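Local coordinates for protein ATPase associated with various cellular activities, AAA_5 (Staphylothermus marinus, PDB 6N0S) that probably binds and hydrolyses ATP as the restriction protein McrB, and is represented here by its N-terminal EVE domain, a PUA-like fold thought to bind nucleic acid, at residues L7-Y12 with I45-E50; W19-L24 with D114-A119; I27-W32 with K101-N106; I74-L79 with R141-P146. All blocks are in the same frame, centred on the assembly; numbering follows the deposited sequence.

How the contacts relate
From the N terminus, the loop ahead of strand 12-17 meets helix 39-52 in contact 1, the first loop to close. The chain passes the first segments of contacts 2 and 3 before that closure, and their partners come later, so contact 1 crosses both. Contact 2 joins the loop after strand 12-17 to helix 110-124, and within its span contact 3 sets strand 30-34 against helix 92-105; Tyr116 and Phe103 touch where the two meet. Contact 4 pairs strand 72-80 with strand 138-148, crossing contacts 2 and 3 but following contact 1 in series. Leu79 of contact 4 packs on Ile45 of contact 1 and Leu31 of contact 3, joining the five-stranded sheet to both helix 39-52 and strand 30-34.

Contact 1 (L7-Y12 with I45-E50); sequences LGFSKY and IRYSLE
The loop that leads into strand 12-17 of the EVE domain is fastened to helix 39-52 where Ser10 and Phe9 meet Ser48 and Tyr47. Ser10 N donates to Ser48 OG over 3.0 Å in a nearly straight bond (169°). With OG beside its own backbone N (chi1 -65°), Ser48 also bonds to Gly44 O one turn back, so the hydroxyl links loop and helix. Its CB presses to 3.1 Å from Ser10 O, a tight fit. Alongside, the rings of Phe9 and Tyr47 cross obliquely, planes at 43° and Phe9 CE1 only 3.2 Å from Tyr47 CE2. An alanine in place of Tyr47 would probably open a gap beside Phe9 CD1 and CE1, leaving that ring to lean on other neighbours such as Phe52. Ser10 OG accepts from Tyr12 N at 3.0 Å, an ST turn, and bonds to Ile169 O of strand 166-169. Both serines thus serve the backbone, fixing the loop's path between helix and sheet, while the aromatic pair adds apolar contact nearer the surface.

Contact 2 (W19-L24 with D114-A119); sequences WILPTL and DQYFIA
The ring of Tyr116 lies side by side with Leu21, both side chains pointing the same way, and Leu21 CD2 sits 3.9 Å from Tyr116 CE1 in an oblique approach. His26 and Phe103 each meet the tyrosine ring edge-to-face. On the helix itself, Tyr116 CD2 stands 3.7 Å above one face of the Phe117 ring, toward the rim. CG of Tyr116, anti to the backbone N (chi1 174°), starts the ring off on the course that runs beside Leu21. Pro22 CG comes within 3.6 Å of Tyr116 N and 4.1 Å of Tyr116 CB. The proline continues onto the preceding residue: Pro22 CB is 3.8 Å from Gln115 CB and 3.7 Å from Gln115 OE1. One turn further along, Ala119 CB rests 4.1 Å from Ile20 O. No hydrogen bond crosses between the segments, and van der Waals packing makes the contact. The phenol hydroxyl pairs instead with Trp32 NE1, and a sulfate, probably from the crystallisation liquor, lies about 4 Å from the Tyr116 side chain, consistent with a nearby pocket. Helix 110-124 is thereby set against the loop between strands 12-17 and 30-34, while Phe117 packs on the adjacent helix 92-105.

Contact 3 (I27-W32 with K101-N106); sequences IGLTLW and KIFLDN
Leu29 and Asn106 reach toward each other tip to tip, the two methyls of the leucine spread over the amide. Leu29 CD2 lies 3.5 Å from Asn106 OD1, and Leu29 CD1 is 3.8 Å from Asn106 CB. The same CD1 also meets Phe103 CD1 at 4.0 Å. Where the strand begins, Thr30 CG2 touches Ile102 CD1 at 4.2 Å, while Thr30 OG1 stands at the edge of the Phe103 ring, 4.4 Å from CE1. An alanine in place of Leu29 would probably open a gap where CD1 and CD2 lay, taking the methyl contacts from the Asn106 amide and from Phe103 CD1. Behind this layer, Asn106 ND2 donates to Ile102 O at 2.8 Å and 172°, with the acceptor almost in the amide plane, which fixes the amide's rotation. A salt bridge from Lys101 NZ to Asp105 OD2, 3.0 Å long, ties the same helical turn. On the other side Gly28, with phi 107°, turns the chain into Leu29, whose backbone bonds to Leu137. Further out, Leu99 and Leu134 pack on Thr30. This is helix-on-sheet packing, helix 92-105 lying against the small antiparallel sheet of the PUA-like EVE domain.

Contact 4 (I74-L79 with R141-P146); sequences IGESVL and RKYENP
Glu76 and Tyr143 cross at about a right angle, the carboxylate plane turned 81° from the ring plane. Tyr143 OH donates to Glu76 OE2 over 2.8 Å, meeting the carboxylate on its anti side and somewhat out of its plane, while OE2 lies at the edge of the phenol ring. Glu76 holds CG in the crowded position between backbone N and carbonyl carbon (chi1 53°), and the chain extends from there. Its carboxylate is gripped further from helix 171-178, OE1 by Tyr174 OH and OE2 by His178 ND1. One face of the same ring receives Gly75: its CA sits 3.8 Å from the ring centroid, 13° off the normal, a CH-pi contact over the centre. A CB on Gly75 would probably come too close to Arg141 O across the strands. The backbones pair antiparallel: Glu76 and Arg141 form a hydrogen-bonded pair, with Glu76 N to Arg141 O at 3.1 Å and Arg141 N to Glu76 O at 2.9 Å. Gly75 and Lys142 form a non-hydrogen-bonded pair, and Tyr143 N reaches Ile74 O at 2.7 Å. A water also donates to Ile74 O and to Tyr143 O, and accepts from Lys142 NZ at 3.1 Å. Strand 138-148, an outermost strand of the five-stranded sheet, is thus zipped to strand 72-80, whose other edge bonds to His59, Ile57 and Leu55 of strand 54-61.

Contact 1 (L7-Y12 with I45-E50)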
loop_
_atom_site.group_PDB
_atom_site.type_symbol
_atom_site.label_atom_id
_atom_site.label_comp_id
_atom_site.label_asym_id
_atom_site.label_seq_id
_atom_site.Cartn_x
_atom_site.Cartn_y
_atom_site.Cartn_z
ATOM N N LEU A 7 -10.992 -1.427 9.892
ATOM C CA LEU A 7 -10.467 -2.778 9.838
ATOM C C LEU A 7 -9.570 -3.043 11.038
ATOM O O LEU A 7 -9.591 -4.137 11.613
ATOM C CB LEU A 7 -9.710 -3.005 8.534
ATOM C CG LEU A 7 -9.174 -4.415 8.361
ATOM C CD1 LEU A 7 -10.334 -5.403 8.458
ATOM C CD2 LEU A 7 -8.451 -4.570 7.044
ATOM N N GLY A 8 -8.795 -2.049 11.442
ATOM C CA GLY A 8 -7.975 -2.197 12.627
ATOM C C GLY A 8 -7.406 -0.854 13.018
ATOM O O GLY A 8 -7.709 0.184 12.414
ATOM N N PHE A 9 -6.559 -0.914 14.035
ATOM C CA PHE A 9 -5.964 0.252 14.690
ATOM C C PHE A 9 -4.536 -0.163 15.033
ATOM O O PHE A 9 -4.344 -1.108 15.797
ATOM C CB PHE A 9 -6.760 0.654 15.952
ATOM C CG PHE A 9 -6.180 1.831 16.670
ATOM C CD1 PHE A 9 -6.226 3.085 16.093
ATOM C CD2 PHE A 9 -5.544 1.680 17.893
ATOM C CE1 PHE A 9 -5.673 4.177 16.725
ATOM C CE2 PHE A 9 -4.979 2.783 18.546
ATOM C CZ PHE A 9 -5.046 4.028 17.959
ATOM N N SER A 10 -3.531 0.444 14.396
ATOM C CA SER A 10 -2.180 -0.072 14.580
ATOM C C SER A 10 -1.162 0.915 14.046
ATOM O O SER A 10 -1.436 1.698 13.127
ATOM C CB SER A 10 -1.977 -1.423 13.879
ATOM O OG SER A 10 -0.661 -1.935 14.076
ATOM N N LYS A 11 0.037 0.840 14.618
ATOM C CA LYS A 11 1.152 1.592 14.083
ATOM C C LYS A 11 1.763 0.895 12.873
ATOM O O LYS A 11 2.539 1.517 12.155
ATOM C CB LYS A 11 2.214 1.798 15.171
ATOM C CG LYS A 11 3.277 2.856 14.793
ATOM C CD LYS A 11 4.319 3.074 15.886
ATOM C CE LYS A 11 5.407 4.053 15.418
ATOM N NZ LYS A 11 4.966 5.492 15.455
ATOM N N TYR A 12 1.430 -0.374 12.640
ATOM C CA TYR A 12 2.067 -1.209 11.633
ATOM C C TYR A 12 0.990 -1.739 10.706
ATOM O O TYR A 12 0.027 -2.351 11.180
ATOM C CB TYR A 12 2.821 -2.350 12.297
ATOM C CG TYR A 12 3.767 -1.813 13.351
ATOM C CD1 TYR A 12 4.994 -1.260 12.986
ATOM C CD2 TYR A 12 3.417 -1.822 14.698
ATOM C CE1 TYR A 12 5.856 -0.753 13.930
ATOM C CE2 TYR A 12 4.278 -1.321 15.661
ATOM C CZ TYR A 12 5.487 -0.787 15.273
ATOM O OH TYR A 12 6.334 -0.284 16.216
ATOM N N ILE A 45 -6.549 3.286 8.677
ATOM C CA ILE A 45 -5.188 3.792 8.615
ATOM C C ILE A 45 -5.165 5.298 8.886
ATOM O O ILE A 45 -4.247 5.809 9.541
ATOM C CB ILE A 45 -4.524 3.388 7.278
ATOM C CG1 ILE A 45 -2.998 3.397 7.438
ATOM C CG2 ILE A 45 -4.986 4.247 6.183
ATOM C CD1 ILE A 45 -2.258 2.548 6.344
ATOM N N ARG A 46 -6.173 6.034 8.413
ATOM C CA ARG A 46 -6.255 7.460 8.725
ATOM C C ARG A 46 -6.320 7.691 10.233
ATOM O O ARG A 46 -5.619 8.555 10.773
ATOM C CB ARG A 46 -7.484 8.074 8.041
ATOM C CG ARG A 46 -7.302 9.471 7.476
ATOM C CD ARG A 46 -8.527 9.945 6.664
ATOM N NE ARG A 46 -9.755 10.022 7.458
ATOM C CZ ARG A 46 -10.803 9.200 7.340
ATOM N NH1 ARG A 46 -10.808 8.211 6.443
ATOM N NH2 ARG A 46 -11.861 9.375 8.121
ATOM N N TYR A 47 -7.146 6.915 10.936
ATOM C CA TYR A 47 -7.265 7.065 12.382
ATOM C C TYR A 47 -5.985 6.622 13.086
ATOM O O TYR A 47 -5.582 7.223 14.096
ATOM C CB TYR A 47 -8.476 6.274 12.879
ATOM C CG TYR A 47 -8.699 6.348 14.370
ATOM C CD1 TYR A 47 -9.093 7.534 14.980
ATOM C CD2 TYR A 47 -8.515 5.234 15.169
ATOM C CE1 TYR A 47 -9.301 7.604 16.361
ATOM C CE2 TYR A 47 -8.717 5.286 16.538
ATOM C CZ TYR A 47 -9.111 6.477 17.131
ATOM O OH TYR A 47 -9.295 6.512 18.493
ATOM N N SER A 48 -5.317 5.595 12.553
ATOM C CA SER A 48 -4.043 5.170 13.114
ATOM C C SER A 48 -2.996 6.269 12.977
ATOM O O SER A 48 -2.201 6.507 13.895
ATOM C CB SER A 48 -3.553 3.893 12.416
ATOM O OG SER A 48 -4.422 2.768 12.646
ATOM N N LEU A 49 -2.942 6.909 11.814
ATOM C CA LEU A 49 -1.968 7.972 11.607
ATOM C C LEU A 49 -2.194 9.101 12.593
ATOM O O LEU A 49 -1.234 9.664 13.138
ATOM C CB LEU A 49 -2.056 8.503 10.181
ATOM C CG LEU A 49 -1.140 9.681 9.893
ATOM C CD1 LEU A 49 0.286 9.235 10.031
ATOM C CD2 LEU A 49 -1.387 10.225 8.526
ATOM N N GLU A 50 -3.468 9.451 12.818
ATOM C CA GLU A 50 -3.812 10.535 13.732
ATOM C C GLU A 50 -3.323 10.233 15.139
ATOM O O GLU A 50 -2.747 11.097 15.805
ATOM C CB GLU A 50 -5.330 10.759 13.719
ATOM C CG GLU A 50 -5.834 12.001 14.469
ATOM C CD GLU A 50 -7.209 11.796 15.155
ATOM O OE1 GLU A 50 -7.338 12.097 16.370
ATOM O OE2 GLU A 50 -8.155 11.331 14.478
#

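Contact 2 (W19-L24 with D114-A119)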
loop_
_atom_site.group_PDB
_atom_site.type_symbol
_atom_site.label_atom_id
_atom_site.label_comp_id
_atom_site.label_asym_id
_atom_site.label_seq_id
_atom_site.Cartn_x
_atom_site.Cartn_y
_atom_site.Cartn_z
ATOM N N TRP A 19 -2.222 -7.792 -7.756
ATOM C CA TRP A 19 -2.663 -7.773 -9.139
ATOM C C TRP A 19 -1.445 -7.740 -10.046
ATOM O O TRP A 19 -0.353 -7.344 -9.630
ATOM C CB TRP A 19 -3.593 -6.573 -9.395
ATOM C CG TRP A 19 -4.837 -6.593 -8.494
ATOM C CD1 TRP A 19 -4.987 -5.958 -7.278
ATOM C CD2 TRP A 19 -6.081 -7.291 -8.727
ATOM N NE1 TRP A 19 -6.238 -6.222 -6.756
ATOM C CE2 TRP A 19 -6.925 -7.037 -7.615
ATOM C CE3 TRP A 19 -6.562 -8.103 -9.761
ATOM C CZ2 TRP A 19 -8.211 -7.546 -7.522
ATOM C CZ3 TRP A 19 -7.851 -8.611 -9.669
ATOM C CH2 TRP A 19 -8.661 -8.337 -8.553
ATOM N N ILE A 20 -1.626 -8.176 -11.300
ATOM C CA ILE A 20 -0.504 -8.157 -12.240
ATOM C C ILE A 20 -0.066 -6.716 -12.414
ATOM O O ILE A 20 -0.899 -5.815 -12.552
ATOM C CB ILE A 20 -0.895 -8.785 -13.590
ATOM C CG1 ILE A 20 -1.203 -10.270 -13.435
ATOM C CG2 ILE A 20 0.258 -8.599 -14.646
ATOM C CD1 ILE A 20 -2.080 -10.808 -14.540
ATOM N N LEU A 21 1.236 -6.489 -12.385
ATOM C CA LEU A 21 1.796 -5.156 -12.495
ATOM C C LEU A 21 2.937 -5.171 -13.497
ATOM O O LEU A 21 3.623 -6.177 -13.626
ATOM C CB LEU A 21 2.339 -4.666 -11.145
ATOM C CG LEU A 21 1.310 -4.315 -10.083
ATOM C CD1 LEU A 21 2.042 -3.999 -8.785
ATOM C CD2 LEU A 21 0.432 -3.153 -10.550
ATOM N N PRO A 22 3.164 -4.068 -14.213
ATOM C CA PRO A 22 4.308 -4.008 -15.138
ATOM C C PRO A 22 5.630 -3.741 -14.447
ATOM O O PRO A 22 6.679 -3.812 -15.093
ATOM C CB PRO A 22 3.934 -2.850 -16.058
ATOM C CG PRO A 22 3.118 -1.939 -15.167
ATOM C CD PRO A 22 2.291 -2.889 -14.342
ATOM N N THR A 23 5.620 -3.426 -13.158
ATOM C CA THR A 23 6.830 -3.060 -12.436
ATOM C C THR A 23 6.512 -3.099 -10.950
ATOM O O THR A 23 5.353 -2.985 -10.575
ATOM C CB THR A 23 7.319 -1.652 -12.819
ATOM O OG1 THR A 23 8.528 -1.352 -12.117
ATOM C CG2 THR A 23 6.282 -0.604 -12.454
ATOM N N LEU A 24 7.550 -3.252 -10.124
ATOM C CA LEU A 24 7.461 -3.045 -8.678
ATOM C C LEU A 24 8.189 -1.792 -8.226
ATOM O O LEU A 24 8.256 -1.526 -7.020
ATOM C CB LEU A 24 8.030 -4.261 -7.930
ATOM C CG LEU A 24 7.425 -5.620 -8.319
ATOM C CD1 LEU A 24 8.122 -6.776 -7.601
ATOM C CD2 LEU A 24 5.940 -5.666 -8.066
ATOM N N ASP A 114 2.344 4.371 -18.176
ATOM C CA ASP A 114 1.186 4.112 -19.030
ATOM C C ASP A 114 0.660 2.687 -18.787
ATOM O O ASP A 114 -0.544 2.471 -18.611
ATOM C CB ASP A 114 1.517 4.292 -20.527
ATOM C CG ASP A 114 2.003 5.703 -20.938
ATOM O OD1 ASP A 114 1.717 6.714 -20.261
ATOM O OD2 ASP A 114 2.642 5.796 -22.041
ATOM N N GLN A 115 1.561 1.700 -18.756
ATOM C CA GLN A 115 1.142 0.317 -18.555
ATOM C C GLN A 115 0.537 0.102 -17.176
ATOM O O GLN A 115 -0.359 -0.723 -17.033
ATOM C CB GLN A 115 2.314 -0.630 -18.739
ATOM C CG GLN A 115 2.787 -0.754 -20.204
ATOM C CD GLN A 115 4.254 -1.101 -20.332
ATOM O OE1 GLN A 115 4.830 -1.763 -19.473
ATOM N NE2 GLN A 115 4.875 -0.646 -21.414
ATOM N N TYR A 116 1.041 0.804 -16.157
ATOM C CA TYR A 116 0.515 0.659 -14.804
ATOM C C TYR A 116 -0.950 1.049 -14.768
ATOM O O TYR A 116 -1.798 0.284 -14.298
ATOM C CB TYR A 116 1.374 1.502 -13.857
ATOM C CG TYR A 116 0.928 1.603 -12.419
ATOM C CD1 TYR A 116 1.160 0.582 -11.503
ATOM C CD2 TYR A 116 0.310 2.745 -11.974
ATOM C CE1 TYR A 116 0.759 0.714 -10.171
ATOM C CE2 TYR A 116 -0.084 2.892 -10.689
ATOM C CZ TYR A 116 0.128 1.880 -9.782
ATOM O OH TYR A 116 -0.311 2.128 -8.513
ATOM N N PHE A 117 -1.281 2.221 -15.315
ATOM C CA PHE A 117 -2.647 2.712 -15.238
ATOM C C PHE A 117 -3.611 1.859 -16.050
ATOM O O PHE A 117 -4.750 1.619 -15.616
ATOM C CB PHE A 117 -2.686 4.173 -15.681
ATOM C CG PHE A 117 -2.087 5.107 -14.677
ATOM C CD1 PHE A 117 -2.440 5.004 -13.338
ATOM C CD2 PHE A 117 -1.187 6.067 -15.048
ATOM C CE1 PHE A 117 -1.889 5.848 -12.397
ATOM C CE2 PHE A 117 -0.649 6.914 -14.116
ATOM C CZ PHE A 117 -1.009 6.791 -12.773
ATOM N N ILE A 118 -3.172 1.371 -17.209
ATOM C CA ILE A 118 -4.007 0.485 -18.022
ATOM C C ILE A 118 -4.321 -0.784 -17.255
ATOM O O ILE A 118 -5.447 -1.299 -17.305
ATOM C CB ILE A 118 -3.312 0.163 -19.364
ATOM C CG1 ILE A 118 -3.756 1.112 -20.447
ATOM C CG2 ILE A 118 -3.666 -1.211 -19.884
ATOM C CD1 ILE A 118 -3.260 2.406 -20.272
ATOM N N ALA A 119 -3.330 -1.320 -16.547
ATOM C CA ALA A 119 -3.556 -2.530 -15.759
ATOM C C ALA A 119 -4.519 -2.270 -14.605
ATOM O O ALA A 119 -5.460 -3.036 -14.387
ATOM C CB ALA A 119 -2.219 -3.056 -15.242
#

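Contact 3 (I27-W32 with K101-N106)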
loop_
_atom_site.group_PDB
_atom_site.type_symbol
_atom_site.label_atom_id
_atom_site.label_comp_id
_atom_site.label_asym_id
_atom_site.label_seq_id
_atom_site.Cartn_x
_atom_site.Cartn_y
_atom_site.Cartn_z
ATOM N N ILE A 27 6.641 0.758 -5.798
ATOM C CA ILE A 27 6.204 0.300 -4.482
ATOM C C ILE A 27 7.095 0.940 -3.439
ATOM O O ILE A 27 8.324 0.904 -3.554
ATOM C CB ILE A 27 6.229 -1.229 -4.383
ATOM C CG1 ILE A 27 5.132 -1.793 -5.291
ATOM C CG2 ILE A 27 5.904 -1.688 -2.902
ATOM C CD1 ILE A 27 5.107 -3.296 -5.397
ATOM N N GLY A 28 6.474 1.574 -2.445
ATOM C CA GLY A 28 7.206 2.320 -1.455
ATOM C C GLY A 28 7.086 3.815 -1.600
ATOM O O GLY A 28 7.538 4.539 -0.706
ATOM N N LEU A 29 6.442 4.302 -2.659
ATOM C CA LEU A 29 6.255 5.725 -2.882
ATOM C C LEU A 29 4.902 6.257 -2.445
ATOM O O LEU A 29 4.806 7.412 -1.996
ATOM C CB LEU A 29 6.445 6.035 -4.370
ATOM C CG LEU A 29 7.798 5.679 -4.942
ATOM C CD1 LEU A 29 7.790 6.043 -6.432
ATOM C CD2 LEU A 29 8.913 6.391 -4.199
ATOM N N THR A 30 3.835 5.485 -2.630
ATOM C CA THR A 30 2.513 5.946 -2.234
ATOM C C THR A 30 1.664 4.764 -1.830
ATOM O O THR A 30 2.010 3.605 -2.070
ATOM C CB THR A 30 1.764 6.706 -3.341
ATOM O OG1 THR A 30 1.397 5.789 -4.381
ATOM C CG2 THR A 30 2.601 7.827 -3.915
ATOM N N LEU A 31 0.566 5.107 -1.160
ATOM C CA LEU A 31 -0.597 4.262 -0.958
ATOM C C LEU A 31 -1.777 4.993 -1.555
ATOM O O LEU A 31 -1.984 6.171 -1.264
ATOM C CB LEU A 31 -0.887 4.007 0.525
ATOM C CG LEU A 31 0.250 3.463 1.392
ATOM C CD1 LEU A 31 -0.256 3.299 2.854
ATOM C CD2 LEU A 31 0.814 2.159 0.879
ATOM N N TRP A 32 -2.564 4.298 -2.356
ATOM C CA TRP A 32 -3.706 4.967 -2.952
ATOM C C TRP A 32 -4.708 3.912 -3.371
ATOM O O TRP A 32 -4.360 2.747 -3.566
ATOM C CB TRP A 32 -3.252 5.829 -4.140
ATOM C CG TRP A 32 -2.844 5.052 -5.337
ATOM C CD1 TRP A 32 -1.595 4.585 -5.631
ATOM C CD2 TRP A 32 -3.681 4.668 -6.415
ATOM N NE1 TRP A 32 -1.606 3.923 -6.828
ATOM C CE2 TRP A 32 -2.882 3.958 -7.330
ATOM C CE3 TRP A 32 -5.041 4.841 -6.689
ATOM C CZ2 TRP A 32 -3.391 3.429 -8.510
ATOM C CZ3 TRP A 32 -5.551 4.314 -7.849
ATOM C CH2 TRP A 32 -4.728 3.614 -8.757
ATOM N N LYS A 101 3.335 12.212 -12.060
ATOM C CA LYS A 101 4.418 13.112 -11.684
ATOM C C LYS A 101 5.312 12.482 -10.629
ATOM O O LYS A 101 6.542 12.518 -10.741
ATOM C CB LYS A 101 3.850 14.446 -11.202
ATOM C CG LYS A 101 4.881 15.364 -10.567
ATOM C CD LYS A 101 4.301 16.762 -10.353
ATOM C CE LYS A 101 5.086 17.553 -9.320
ATOM N NZ LYS A 101 6.562 17.482 -9.562
ATOM N N ILE A 102 4.724 11.889 -9.592
ATOM C CA ILE A 102 5.559 11.278 -8.561
ATOM C C ILE A 102 6.407 10.159 -9.154
ATOM O O ILE A 102 7.599 10.029 -8.844
ATOM C CB ILE A 102 4.694 10.778 -7.391
ATOM C CG1 ILE A 102 4.101 11.959 -6.645
ATOM C CG2 ILE A 102 5.539 9.984 -6.438
ATOM C CD1 ILE A 102 2.896 11.622 -5.768
ATOM N N PHE A 103 5.808 9.305 -9.990
ATOM C CA PHE A 103 6.570 8.174 -10.504
ATOM C C PHE A 103 7.688 8.654 -11.453
ATOM O O PHE A 103 8.816 8.143 -11.399
ATOM C CB PHE A 103 5.622 7.172 -11.194
ATOM C CG PHE A 103 4.613 6.471 -10.265
ATOM C CD1 PHE A 103 4.678 6.558 -8.877
ATOM C CD2 PHE A 103 3.606 5.702 -10.820
ATOM C CE1 PHE A 103 3.729 5.897 -8.069
ATOM C CE2 PHE A 103 2.677 5.041 -10.034
ATOM C CZ PHE A 103 2.741 5.133 -8.660
ATOM N N LEU A 104 7.406 9.649 -12.311
ATOM C CA LEU A 104 8.454 10.179 -13.209
ATOM C C LEU A 104 9.592 10.800 -12.414
ATOM O O LEU A 104 10.764 10.537 -12.693
ATOM C CB LEU A 104 7.890 11.218 -14.199
ATOM C CG LEU A 104 6.982 10.727 -15.347
ATOM C CD1 LEU A 104 6.150 11.872 -15.969
ATOM C CD2 LEU A 104 7.753 9.989 -16.437
ATOM N N ASP A 105 9.271 11.583 -11.380
ATOM C CA ASP A 105 10.317 12.169 -10.545
ATOM C C ASP A 105 11.146 11.131 -9.806
ATOM O O ASP A 105 12.197 11.487 -9.260
ATOM C CB ASP A 105 9.726 13.138 -9.514
ATOM C CG ASP A 105 9.061 14.354 -10.160
ATOM O OD1 ASP A 105 9.024 14.439 -11.413
ATOM O OD2 ASP A 105 8.556 15.218 -9.411
ATOM N N ASN A 106 10.717 9.867 -9.769
ATOM C CA ASN A 106 11.459 8.803 -9.097
ATOM C C ASN A 106 12.110 7.866 -10.094
ATOM O O ASN A 106 12.589 6.790 -9.717
ATOM C CB ASN A 106 10.535 8.047 -8.123
ATOM C CG ASN A 106 10.373 8.784 -6.819
ATOM O OD1 ASN A 106 11.132 8.556 -5.898
ATOM N ND2 ASN A 106 9.456 9.745 -6.767
#

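Contact 4 (I74-L79 with R141-P146)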
loop_
_atom_site.group_PDB
_atom_site.type_symbol
_atom_site.label_atom_id
_atom_site.label_comp_id
_atom_site.label_asym_id
_atom_site.label_seq_id
_atom_site.Cartn_x
_atom_site.Cartn_y
_atom_site.Cartn_z
ATOM N N ILE A 74 8.742 -7.380 0.512
ATOM C CA ILE A 74 9.936 -6.912 -0.181
ATOM C C ILE A 74 10.623 -5.721 0.489
ATOM O O ILE A 74 11.802 -5.471 0.217
ATOM C CB ILE A 74 9.640 -6.580 -1.665
ATOM C CG1 ILE A 74 8.645 -5.418 -1.799
ATOM C CG2 ILE A 74 9.194 -7.856 -2.421
ATOM C CD1 ILE A 74 8.572 -4.903 -3.254
ATOM N N GLY A 75 9.927 -4.974 1.329
ATOM C CA GLY A 75 10.551 -3.819 1.949
ATOM C C GLY A 75 9.565 -3.101 2.834
ATOM O O GLY A 75 8.417 -3.540 2.998
ATOM N N GLU A 76 10.011 -1.973 3.383
ATOM C CA GLU A 76 9.134 -1.198 4.243
ATOM C C GLU A 76 9.411 0.283 4.089
ATOM O O GLU A 76 10.445 0.688 3.569
ATOM C CB GLU A 76 9.276 -1.636 5.707
ATOM C CG GLU A 76 10.690 -1.646 6.260
ATOM C CD GLU A 76 10.687 -1.962 7.743
ATOM O OE1 GLU A 76 10.456 -1.011 8.535
ATOM O OE2 GLU A 76 10.853 -3.157 8.086
ATOM N N SER A 77 8.444 1.087 4.516
ATOM C CA SER A 77 8.518 2.533 4.407
ATOM C C SER A 77 7.789 3.150 5.588
ATOM O O SER A 77 7.286 2.446 6.468
ATOM C CB SER A 77 7.917 3.026 3.089
ATOM O OG SER A 77 6.565 2.671 3.043
ATOM N N VAL A 78 7.657 4.471 5.555
ATOM C CA VAL A 78 7.115 5.249 6.661
ATOM C C VAL A 78 6.021 6.157 6.113
ATOM O O VAL A 78 6.190 6.792 5.067
ATOM C CB VAL A 78 8.219 6.078 7.363
ATOM C CG1 VAL A 78 7.640 6.953 8.438
ATOM C CG2 VAL A 78 9.257 5.161 7.990
ATOM N N LEU A 79 4.892 6.192 6.805
ATOM C CA LEU A 79 3.774 7.067 6.478
ATOM C C LEU A 79 3.632 8.082 7.613
ATOM O O LEU A 79 3.160 7.736 8.700
ATOM C CB LEU A 79 2.504 6.234 6.297
ATOM C CG LEU A 79 1.166 6.965 6.274
ATOM C CD1 LEU A 79 1.193 8.041 5.348
ATOM C CD2 LEU A 79 0.031 6.016 5.883
ATOM N N ARG A 141 12.752 1.220 1.881
ATOM C CA ARG A 141 13.999 0.497 1.753
ATOM C C ARG A 141 13.665 -0.956 1.486
ATOM O O ARG A 141 12.853 -1.568 2.184
ATOM C CB ARG A 141 14.867 0.665 3.009
ATOM C CG ARG A 141 16.392 0.500 2.783
ATOM C CD ARG A 141 17.059 1.597 1.888
ATOM N NE ARG A 141 17.016 2.943 2.481
ATOM C CZ ARG A 141 17.387 4.073 1.860
ATOM N NH1 ARG A 141 17.840 4.064 0.608
ATOM N NH2 ARG A 141 17.303 5.235 2.491
ATOM N N LYS A 142 14.289 -1.491 0.462
ATOM C CA LYS A 142 14.086 -2.855 0.029
ATOM C C LYS A 142 14.831 -3.795 0.951
ATOM O O LYS A 142 15.984 -3.543 1.292
ATOM C CB LYS A 142 14.590 -3.013 -1.413
ATOM C CG LYS A 142 14.450 -4.412 -2.021
ATOM C CD LYS A 142 15.195 -4.525 -3.381
ATOM C CE LYS A 142 15.111 -5.943 -3.978
ATOM N NZ LYS A 142 13.737 -6.534 -4.033
ATOM N N TYR A 143 14.179 -4.892 1.341
ATOM C CA TYR A 143 14.867 -5.897 2.142
ATOM C C TYR A 143 15.961 -6.546 1.298
ATOM O O TYR A 143 15.736 -6.915 0.140
ATOM C CB TYR A 143 13.909 -6.982 2.649
ATOM C CG TYR A 143 12.870 -6.522 3.694
ATOM C CD1 TYR A 143 13.210 -5.634 4.701
ATOM C CD2 TYR A 143 11.548 -6.995 3.660
ATOM C CE1 TYR A 143 12.272 -5.212 5.639
ATOM C CE2 TYR A 143 10.619 -6.594 4.591
ATOM C CZ TYR A 143 10.977 -5.707 5.586
ATOM O OH TYR A 143 10.022 -5.298 6.514
ATOM N N GLU A 144 17.130 -6.754 1.902
ATOM C CA GLU A 144 18.208 -7.396 1.162
ATOM C C GLU A 144 17.974 -8.887 1.007
ATOM O O GLU A 144 18.428 -9.481 0.026
ATOM C CB GLU A 144 19.537 -7.097 1.840
ATOM C CG GLU A 144 19.854 -5.603 1.727
ATOM C CD GLU A 144 21.339 -5.296 1.768
ATOM O OE1 GLU A 144 22.107 -6.211 2.134
ATOM O OE2 GLU A 144 21.725 -4.144 1.447
ATOM N N ASN A 145 17.271 -9.511 1.933
ATOM C CA ASN A 145 16.711 -10.835 1.671
ATOM C C ASN A 145 15.193 -10.709 1.663
ATOM O O ASN A 145 14.605 -10.439 2.716
ATOM C CB ASN A 145 17.144 -11.871 2.718
ATOM C CG ASN A 145 18.570 -11.669 3.210
ATOM O OD1 ASN A 145 18.816 -11.225 4.345
ATOM N ND2 ASN A 145 19.521 -12.012 2.353
ATOM N N PRO A 146 14.517 -10.892 0.535
ATOM C CA PRO A 146 13.049 -10.884 0.552
ATOM C C PRO A 146 12.516 -11.898 1.558
ATOM O O PRO A 146 12.980 -13.037 1.646
ATOM C CB PRO A 146 12.666 -11.238 -0.892
ATOM C CG PRO A 146 13.877 -10.815 -1.706
ATOM C CD PRO A 146 15.065 -11.076 -0.813
HETATM O O HOH W 1 13.152 -7.426 -1.173
#